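Local coordinates for protein putative TetR-family transcriptional regulator (Bordetella parapertussis 12822, PDB 3CCY) that probably acts as a dimeric TetR-family transcriptional regulator, likely a repressor, that binds cis-regulatory DNA through a helix-turn-helix motif, at residues A[22-27]-A[63-68]; A[100-105]-A[172-177]; A[111-116]-A[166-171]. All blocks are in the same frame, centred on the assembly; numbering follows the deposited sequence. Where two conformers were deposited one is given.

Contact 1. Residues A[22-27]-A[63-68]; sequences RAAAMF and RDMLTT
With CG set between its backbone N and carbonyl carbon (chi1 84°), an extended CA-CB-CG-SE run and a bend at chi3 (53°), Met65 reaches across to Ala23, Ala24 and Phe27 and lays its methyl end against their helix. Phe27 keeps its CG beside its own backbone N (chi1 -66°), which turns the ring toward the same methyl. Met65 is present as selenomethionine. Its CE lies 3.5 Å from Ala24 N and 3.8 Å from Ala23 CB, while the selenium rests 3.8 Å from Ala24 CB. The ring is met at CE2, 3.9 Å from Met65 CE, and the selenium stands 5.3 Å from the ring centroid in an oblique Met-aromatic contact. A face of the Phe27 ring, toward its rim, carries Ala23 O from the preceding turn. Small alanines thus let one long, unbranched side chain bridge helices 15-29 and 58-81, whose local axes stay 11.0 Å apart and run nearly perpendicular. In sequence these helices flank the predicted helix-turn-helix of the TetR DNA-binding domain, with Val111 of helix 87-115 touching both Phe27 and Met65 and Tyr32 meeting the Phe27 ring. No hydrogen bond joins the two segments; every touching residue is buried, so their attachment here rests on dispersion and the hydrophobic effect, probably with a modest contribution from the oblique Met-aromatic contact, where selenium replaces sulfur.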
# COMPACT_ATOMS: atom_id res chain seq x y z
N ARG A 22 11.72 -11.92 -16.23
CA ARG A 22 10.94 -13.09 -15.85
C ARG A 22 10.85 -13.24 -14.32
O ARG A 22 9.79 -13.61 -13.80
CB ARG A 22 11.49 -14.36 -16.54
CG ARG A 22 10.43 -15.17 -17.26
CD ARG A 22 10.30 -14.79 -18.74
NE ARG A 22 10.93 -15.79 -19.61
CZ ARG A 22 10.97 -15.74 -20.95
NH1 ARG A 22 10.40 -14.73 -21.60
NH2 ARG A 22 11.58 -16.70 -21.63
N ALA A 23 11.95 -12.94 -13.62
CA ALA A 23 11.99 -12.91 -12.16
C ALA A 23 11.06 -11.85 -11.57
O ALA A 23 10.34 -12.12 -10.59
CB ALA A 23 13.40 -12.66 -11.67
N ALA A 24 11.10 -10.65 -12.14
CA ALA A 24 10.22 -9.56 -11.71
C ALA A 24 8.76 -10.02 -11.74
O ALA A 24 8.03 -9.82 -10.77
CB ALA A 24 10.42 -8.34 -12.58
N ALA A 25 8.35 -10.66 -12.83
CA ALA A 25 6.98 -11.15 -12.93
C ALA A 25 6.61 -12.15 -11.81
O ALA A 25 5.55 -12.04 -11.20
CB ALA A 25 6.72 -11.75 -14.31
N MSE A 26 7.49 -13.09 -11.51
CA MSE A 26 7.20 -14.05 -10.45
C MSE A 26 7.21 -13.46 -9.04
O MSE A 26 6.31 -13.75 -8.24
CB MSE A 26 8.12 -15.25 -10.55
CG MSE A 26 7.63 -16.25 -11.58
SE MSE A 26 8.76 -17.80 -11.76
CE MSE A 26 10.23 -16.95 -12.71
N PHE A 27 8.22 -12.64 -8.74
CA PHE A 27 8.31 -11.95 -7.44
C PHE A 27 7.06 -11.11 -7.16
O PHE A 27 6.70 -10.89 -5.99
CB PHE A 27 9.54 -11.03 -7.38
CG PHE A 27 10.88 -11.75 -7.41
CD1 PHE A 27 10.99 -13.11 -7.19
CD2 PHE A 27 12.04 -11.01 -7.62
CE1 PHE A 27 12.24 -13.74 -7.21
CE2 PHE A 27 13.28 -11.62 -7.64
CZ PHE A 27 13.38 -12.99 -7.44
N ARG A 63 18.38 -7.43 -6.06
CA ARG A 63 19.09 -6.18 -5.78
C ARG A 63 19.26 -5.38 -7.06
O ARG A 63 19.00 -4.18 -7.08
CB ARG A 63 20.43 -6.45 -5.08
CG ARG A 63 21.23 -5.18 -4.73
CD ARG A 63 22.63 -5.49 -4.21
NE ARG A 63 23.47 -6.21 -5.17
CZ ARG A 63 23.94 -7.46 -5.01
NH1 ARG A 63 24.69 -8.00 -5.95
NH2 ARG A 63 23.67 -8.16 -3.91
N ASP A 64 19.65 -6.07 -8.13
CA ASP A 64 19.82 -5.44 -9.44
C ASP A 64 18.54 -4.82 -10.01
O ASP A 64 18.53 -3.64 -10.40
CB ASP A 64 20.48 -6.42 -10.43
CG ASP A 64 20.66 -5.83 -11.82
OD1 ASP A 64 21.82 -5.55 -12.19
OD2 ASP A 64 19.66 -5.68 -12.56
N MSE A 65 17.43 -5.56 -10.03
CA MSE A 65 16.19 -4.98 -10.58
C MSE A 65 15.64 -3.81 -9.76
O MSE A 65 15.01 -2.90 -10.30
CB MSE A 65 15.09 -6.04 -10.78
CG MSE A 65 14.28 -6.31 -9.55
SE MSE A 65 12.87 -7.61 -9.76
CE MSE A 65 13.84 -9.09 -10.52
N LEU A 66 15.85 -3.85 -8.45
CA LEU A 66 15.43 -2.77 -7.59
C LEU A 66 16.31 -1.55 -7.80
O LEU A 66 15.84 -0.43 -7.83
CB LEU A 66 15.46 -3.23 -6.14
CG LEU A 66 14.38 -4.26 -5.77
CD1 LEU A 66 14.21 -4.36 -4.26
CD2 LEU A 66 13.04 -3.93 -6.44
N THR A 67 17.60 -1.79 -7.97
CA THR A 67 18.56 -0.70 -8.12
C THR A 67 18.34 0.05 -9.44
O THR A 67 18.28 1.29 -9.46
CB THR A 67 20.01 -1.22 -8.02
OG1 THR A 67 20.22 -1.76 -6.71
CG2 THR A 67 21.02 -0.11 -8.25
N THR A 68 18.21 -0.69 -10.53
CA THR A 68 18.05 -0.05 -11.81
C THR A 68 16.70 0.67 -11.85
O THR A 68 16.59 1.73 -12.44
CB THR A 68 18.25 -1.00 -13.01
OG1 THR A 68 17.09 -1.83 -13.18
CG2 THR A 68 19.50 -1.87 -12.83

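Contact 2. Residues A[100-105]-A[172-177]; sequences EIYATS and TWYKAD
Tyr102 OH has two hydrogen-bond partners: it donates to Tyr174 O at 2.6 Å and is also hydrogen-bonded to Arg106 NE, four residues further along. The first bond is short and fairly straight at the acceptor, with a C=O...donor angle of 156° and the hydroxyl tilted modestly from the carbonyl plane. Tyr174 O in turn lies in the plane of the Tyr102 ring, at its edge. With CG anti to the backbone N (chi1 -178°), the Tyr102 side chain stands out from its helix far enough to meet this carbonyl. The two tyrosine rings meet at their rims without stacking, Tyr102 CE2 lying 3.3 Å from Tyr174 CD2, with planes inclined at 36°. Tyr174 OH goes elsewhere, to Val180 O. Further along, Ala176 CB packs 3.8 Å from Ala103 CA and 3.9 Å from Ala103 CB, bringing the loop close to the helix backbone. The contact fastens the connection between helices 153-168 and 182-195 onto helix 87-115 in the C-terminal domain; Pro182 of helix 182-195 packs on both Ala103 and Tyr174, and Leu185 adds to the cover of Tyr174.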
# COMPACT_ATOMS: atom_id res chain seq x y z
N GLU A 100 3.03 6.69 -15.17
CA GLU A 100 3.54 6.19 -16.43
C GLU A 100 4.44 4.95 -16.21
O GLU A 100 4.32 3.93 -16.92
CB GLU A 100 4.28 7.32 -17.17
CG GLU A 100 4.97 6.89 -18.45
CD GLU A 100 6.26 7.65 -18.72
OE1 GLU A 100 6.30 8.91 -18.60
OE2 GLU A 100 7.25 6.99 -19.06
N ILE A 101 5.33 5.06 -15.22
CA ILE A 101 6.23 3.98 -14.85
C ILE A 101 5.47 2.71 -14.37
O ILE A 101 5.85 1.58 -14.70
CB ILE A 101 7.34 4.52 -13.93
CG1 ILE A 101 8.20 5.49 -14.75
CG2 ILE A 101 8.18 3.38 -13.32
CD1 ILE A 101 9.31 6.19 -13.99
N TYR A 102 4.34 2.90 -13.69
CA TYR A 102 3.36 1.81 -13.45
C TYR A 102 2.75 1.17 -14.73
O TYR A 102 2.74 -0.07 -14.91
CB TYR A 102 2.26 2.33 -12.55
CG TYR A 102 1.22 1.30 -12.20
CD1 TYR A 102 1.45 0.36 -11.17
CD2 TYR A 102 -0.01 1.26 -12.88
CE1 TYR A 102 0.50 -0.59 -10.84
CE2 TYR A 102 -0.96 0.32 -12.55
CZ TYR A 102 -0.71 -0.61 -11.53
OH TYR A 102 -1.65 -1.54 -11.23
N ALA A 103 2.24 2.01 -15.63
CA ALA A 103 1.74 1.57 -16.91
C ALA A 103 2.78 0.77 -17.72
O ALA A 103 2.44 -0.18 -18.45
CB ALA A 103 1.26 2.79 -17.73
N THR A 104 4.05 1.15 -17.61
CA THR A 104 5.08 0.48 -18.41
C THR A 104 5.77 -0.63 -17.63
O THR A 104 5.97 -1.70 -18.17
CB THR A 104 6.08 1.48 -19.05
OG1 THR A 104 6.70 2.23 -18.02
CG2 THR A 104 5.35 2.45 -19.94
N SER A 105 6.07 -0.39 -16.36
CA SER A 105 6.94 -1.24 -15.55
C SER A 105 6.26 -1.78 -14.29
O SER A 105 6.87 -1.78 -13.22
CB SER A 105 8.20 -0.45 -15.13
OG SER A 105 9.15 -0.43 -16.17
N THR A 172 -2.73 -2.26 -6.16
CA THR A 172 -3.70 -3.23 -5.62
C THR A 172 -5.04 -3.21 -6.37
O THR A 172 -5.85 -4.13 -6.19
CB THR A 172 -4.02 -3.01 -4.11
OG1 THR A 172 -4.69 -1.74 -3.92
CG2 THR A 172 -2.73 -3.03 -3.29
N TRP A 173 -5.32 -2.17 -7.14
CA TRP A 173 -6.69 -1.99 -7.68
C TRP A 173 -6.73 -1.47 -9.12
O TRP A 173 -7.69 -1.76 -9.88
CB TRP A 173 -7.50 -1.04 -6.78
CG TRP A 173 -7.00 0.43 -6.71
CD1 TRP A 173 -6.14 0.98 -5.77
CD2 TRP A 173 -7.38 1.50 -7.58
NE1 TRP A 173 -5.95 2.33 -6.03
CE2 TRP A 173 -6.72 2.67 -7.12
CE3 TRP A 173 -8.23 1.59 -8.71
CZ2 TRP A 173 -6.86 3.90 -7.76
CZ3 TRP A 173 -8.36 2.82 -9.34
CH2 TRP A 173 -7.68 3.96 -8.85
N TYR A 174 -5.72 -0.69 -9.49
CA TYR A 174 -5.76 0.06 -10.76
C TYR A 174 -5.21 -0.71 -11.94
O TYR A 174 -4.12 -1.29 -11.86
CB TYR A 174 -5.04 1.40 -10.62
CG TYR A 174 -4.90 2.15 -11.91
CD1 TYR A 174 -6.02 2.70 -12.53
CD2 TYR A 174 -3.64 2.28 -12.54
CE1 TYR A 174 -5.92 3.40 -13.75
CE2 TYR A 174 -3.51 2.94 -13.76
CZ TYR A 174 -4.66 3.51 -14.35
OH TYR A 174 -4.55 4.16 -15.54
N LYS A 175 -5.96 -0.73 -13.04
CA LYS A 175 -5.50 -1.36 -14.28
C LYS A 175 -5.23 -0.28 -15.35
O LYS A 175 -6.15 0.43 -15.76
CB LYS A 175 -6.50 -2.41 -14.76
CG LYS A 175 -6.55 -3.75 -13.94
CD LYS A 175 -6.30 -3.66 -12.41
CE LYS A 175 -6.91 -4.88 -11.63
NZ LYS A 175 -6.45 -5.01 -10.18
N ALA A 176 -3.97 -0.15 -15.75
CA ALA A 176 -3.54 0.91 -16.63
C ALA A 176 -4.11 0.85 -18.08
O ALA A 176 -3.99 1.85 -18.83
CB ALA A 176 -2.01 0.98 -16.67
N ASP A 177 -4.68 -0.30 -18.46
CA ASP A 177 -5.28 -0.45 -19.80
C ASP A 177 -6.81 -0.31 -19.77
O ASP A 177 -7.50 -0.66 -20.73
CB ASP A 177 -4.87 -1.79 -20.44
CG ASP A 177 -5.40 -3.00 -19.71
OD1 ASP A 177 -6.05 -2.88 -18.63
OD2 ASP A 177 -5.18 -4.12 -20.21

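Contact 3. Residues A[111-116]-A[166-171]; sequences VMLTCL and MINWTY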
# COMPACT_ATOMS: atom_id res chain seq x y z
N VAL A 111 7.44 -4.86 -7.23
CA VAL A 111 8.60 -5.43 -6.51
C VAL A 111 9.32 -4.37 -5.63
O VAL A 111 9.73 -4.69 -4.50
CB VAL A 111 9.56 -6.24 -7.45
CG1 VAL A 111 10.82 -6.68 -6.73
CG2 VAL A 111 8.88 -7.49 -8.01
N MSE A 112 9.47 -3.14 -6.14
CA MSE A 112 10.01 -2.05 -5.33
C MSE A 112 9.13 -1.84 -4.09
O MSE A 112 9.61 -1.98 -2.96
CB MSE A 112 10.13 -0.75 -6.15
CG MSE A 112 10.95 0.38 -5.48
SE MSE A 112 12.85 -0.05 -5.11
CE MSE A 112 12.66 -0.75 -3.29
N LEU A 113 7.84 -1.58 -4.32
CA LEU A 113 6.84 -1.33 -3.26
C LEU A 113 6.61 -2.49 -2.30
O LEU A 113 5.91 -2.31 -1.31
CB LEU A 113 5.50 -0.90 -3.88
CG LEU A 113 5.56 0.36 -4.77
CD1 LEU A 113 4.21 0.72 -5.39
CD2 LEU A 113 6.15 1.58 -4.02
N THR A 114 7.20 -3.65 -2.57
CA THR A 114 6.77 -4.89 -1.89
C THR A 114 7.89 -5.80 -1.36
O THR A 114 7.66 -6.54 -0.40
CB THR A 114 5.81 -5.70 -2.82
OG1 THR A 114 4.46 -5.26 -2.63
CG2 THR A 114 5.89 -7.22 -2.58
N CYS A 115 9.07 -5.75 -1.97
CA CYS A 115 10.09 -6.80 -1.77
C CYS A 115 11.40 -6.36 -1.13
O CYS A 115 12.30 -7.18 -0.95
CB CYS A 115 10.38 -7.50 -3.10
SG CYS A 115 9.21 -8.76 -3.57
N LEU A 116 11.52 -5.08 -0.82
CA LEU A 116 12.74 -4.52 -0.24
C LEU A 116 13.30 -5.29 0.97
O LEU A 116 14.52 -5.37 1.15
CB LEU A 116 12.54 -3.04 0.08
CG LEU A 116 13.77 -2.21 0.43
CD1 LEU A 116 14.85 -2.34 -0.64
CD2 LEU A 116 13.39 -0.77 0.62
N MSE A 166 -1.85 7.40 -1.80
CA MSE A 166 -2.78 7.43 -2.94
C MSE A 166 -2.23 6.79 -4.17
O MSE A 166 -2.93 6.03 -4.84
CB MSE A 166 -3.11 8.86 -3.39
CG MSE A 166 -3.80 9.68 -2.39
SE MSE A 166 -4.32 11.37 -3.32
CE MSE A 166 -3.70 12.54 -2.10
N ILE A 167 -1.00 7.19 -4.54
CA ILE A 167 -0.39 6.65 -5.77
C ILE A 167 0.26 5.28 -5.62
O ILE A 167 0.22 4.51 -6.55
CB ILE A 167 0.62 7.64 -6.46
CG1 ILE A 167 1.76 8.09 -5.55
CG2 ILE A 167 -0.10 8.83 -7.07
CD1 ILE A 167 2.91 8.65 -6.44
N ASN A 168 0.89 4.98 -4.48
CA ASN A 168 1.56 3.68 -4.28
C ASN A 168 0.56 2.54 -4.10
O ASN A 168 0.88 1.38 -4.42
CB ASN A 168 2.54 3.69 -3.09
CG ASN A 168 3.79 4.51 -3.37
OD1 ASN A 168 3.96 5.01 -4.47
ND2 ASN A 168 4.66 4.67 -2.37
N TRP A 169 -0.64 2.83 -3.57
CA TRP A 169 -1.68 1.79 -3.39
C TRP A 169 -2.32 1.32 -4.69
O TRP A 169 -3.01 0.31 -4.70
CB TRP A 169 -2.80 2.29 -2.44
CG TRP A 169 -3.71 1.24 -1.89
CD1 TRP A 169 -5.08 1.13 -2.08
CD2 TRP A 169 -3.33 0.14 -1.10
NE1 TRP A 169 -5.55 0.03 -1.42
CE2 TRP A 169 -4.49 -0.59 -0.80
CE3 TRP A 169 -2.10 -0.29 -0.59
CZ2 TRP A 169 -4.47 -1.74 -0.02
CZ3 TRP A 169 -2.09 -1.43 0.21
CH2 TRP A 169 -3.26 -2.14 0.47
N THR A 170 -2.07 2.05 -5.78
CA THR A 170 -2.68 1.76 -7.09
C THR A 170 -2.44 0.34 -7.60
O THR A 170 -3.28 -0.25 -8.25
CB THR A 170 -2.28 2.79 -8.18
OG1 THR A 170 -0.86 2.94 -8.24
CG2 THR A 170 -2.94 4.19 -7.85
N TYR A 171 -1.29 -0.21 -7.27
CA TYR A 171 -0.98 -1.57 -7.72
C TYR A 171 -2.04 -2.57 -7.26
O TYR A 171 -2.24 -3.61 -7.89
CB TYR A 171 0.44 -1.99 -7.32
CG TYR A 171 0.61 -2.49 -5.90
CD1 TYR A 171 0.54 -3.85 -5.61
CD2 TYR A 171 0.87 -1.61 -4.87
CE1 TYR A 171 0.69 -4.31 -4.31
CE2 TYR A 171 1.01 -2.08 -3.55
CZ TYR A 171 0.93 -3.40 -3.30
OH TYR A 171 1.08 -3.82 -2.01
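In the all-helical C-terminal domain of this TetR-type regulator, Leu113 and Thr114 of the segment on helix 87-115 meet Asn168 and Tyr171 of the segment on helix 153-168. Leu113 does most of the work, and its two methyls have different tasks. CD2 sits over the face of the Asn168 carboxamide, 3.8 Å from both CG and ND2, the leucine and asparagine side chains crossing at about a right angle. CD1 instead lies 3.5 Å from the backbone oxygen of Asn168 and 4.1 Å from Tyr171 CD2. The side chains of Leu113 and Tyr171 run antiparallel alongside one another, the methyl meeting the ring obliquely. Tyr171 takes a chi1 of 82°, with CG between its backbone N and carbonyl carbon, and this folds the ring back along the chain so that Asn168 O comes to lie in the ring plane at its edge. No hydrogen bond crosses between the segments: Thr114 OG1 approaches Tyr171 OH only to 3.7 Å. The joint is therefore mainly van der Waals packing, set at the surface. Arg106 of helix 87-115 adds a polar tie through NH2 to Tyr171 O, while Tyr102 and Val110 touch the tyrosine side chain. The contact lies beside the dimer interface: Trp169 of the second subunit packs on Asn168, and Met166 packs on Met166 of the second subunit. Within segment 166-171, Thr170 OG1 donates a short hydrogen bond to Ile167 O at 2.5 Å.

Contact 1 is fully buried, without any hydrogen bond between its segments and with apolar side chains, in the DNA-binding part of the chain, whereas contact 2 is partly buried and contact 3 lies at the surface, both in the C-terminal domain. Helix 87-115 serves contacts 2 and 3 along its length, and its Val111 and Met112 also pack on Leu66 in a segment of contact 1, joining the two domains. Centres of contacts 1 and 3 are about 14 Å apart; those of contacts 2 and 3, about 11 Å. Only contact 2 has a hydrogen bond between its segments. Arg106 has a partner in both contacts 2 and 3. The second subunit reaches five residues of contact 3 but only one of contact 2, and none of contact 1.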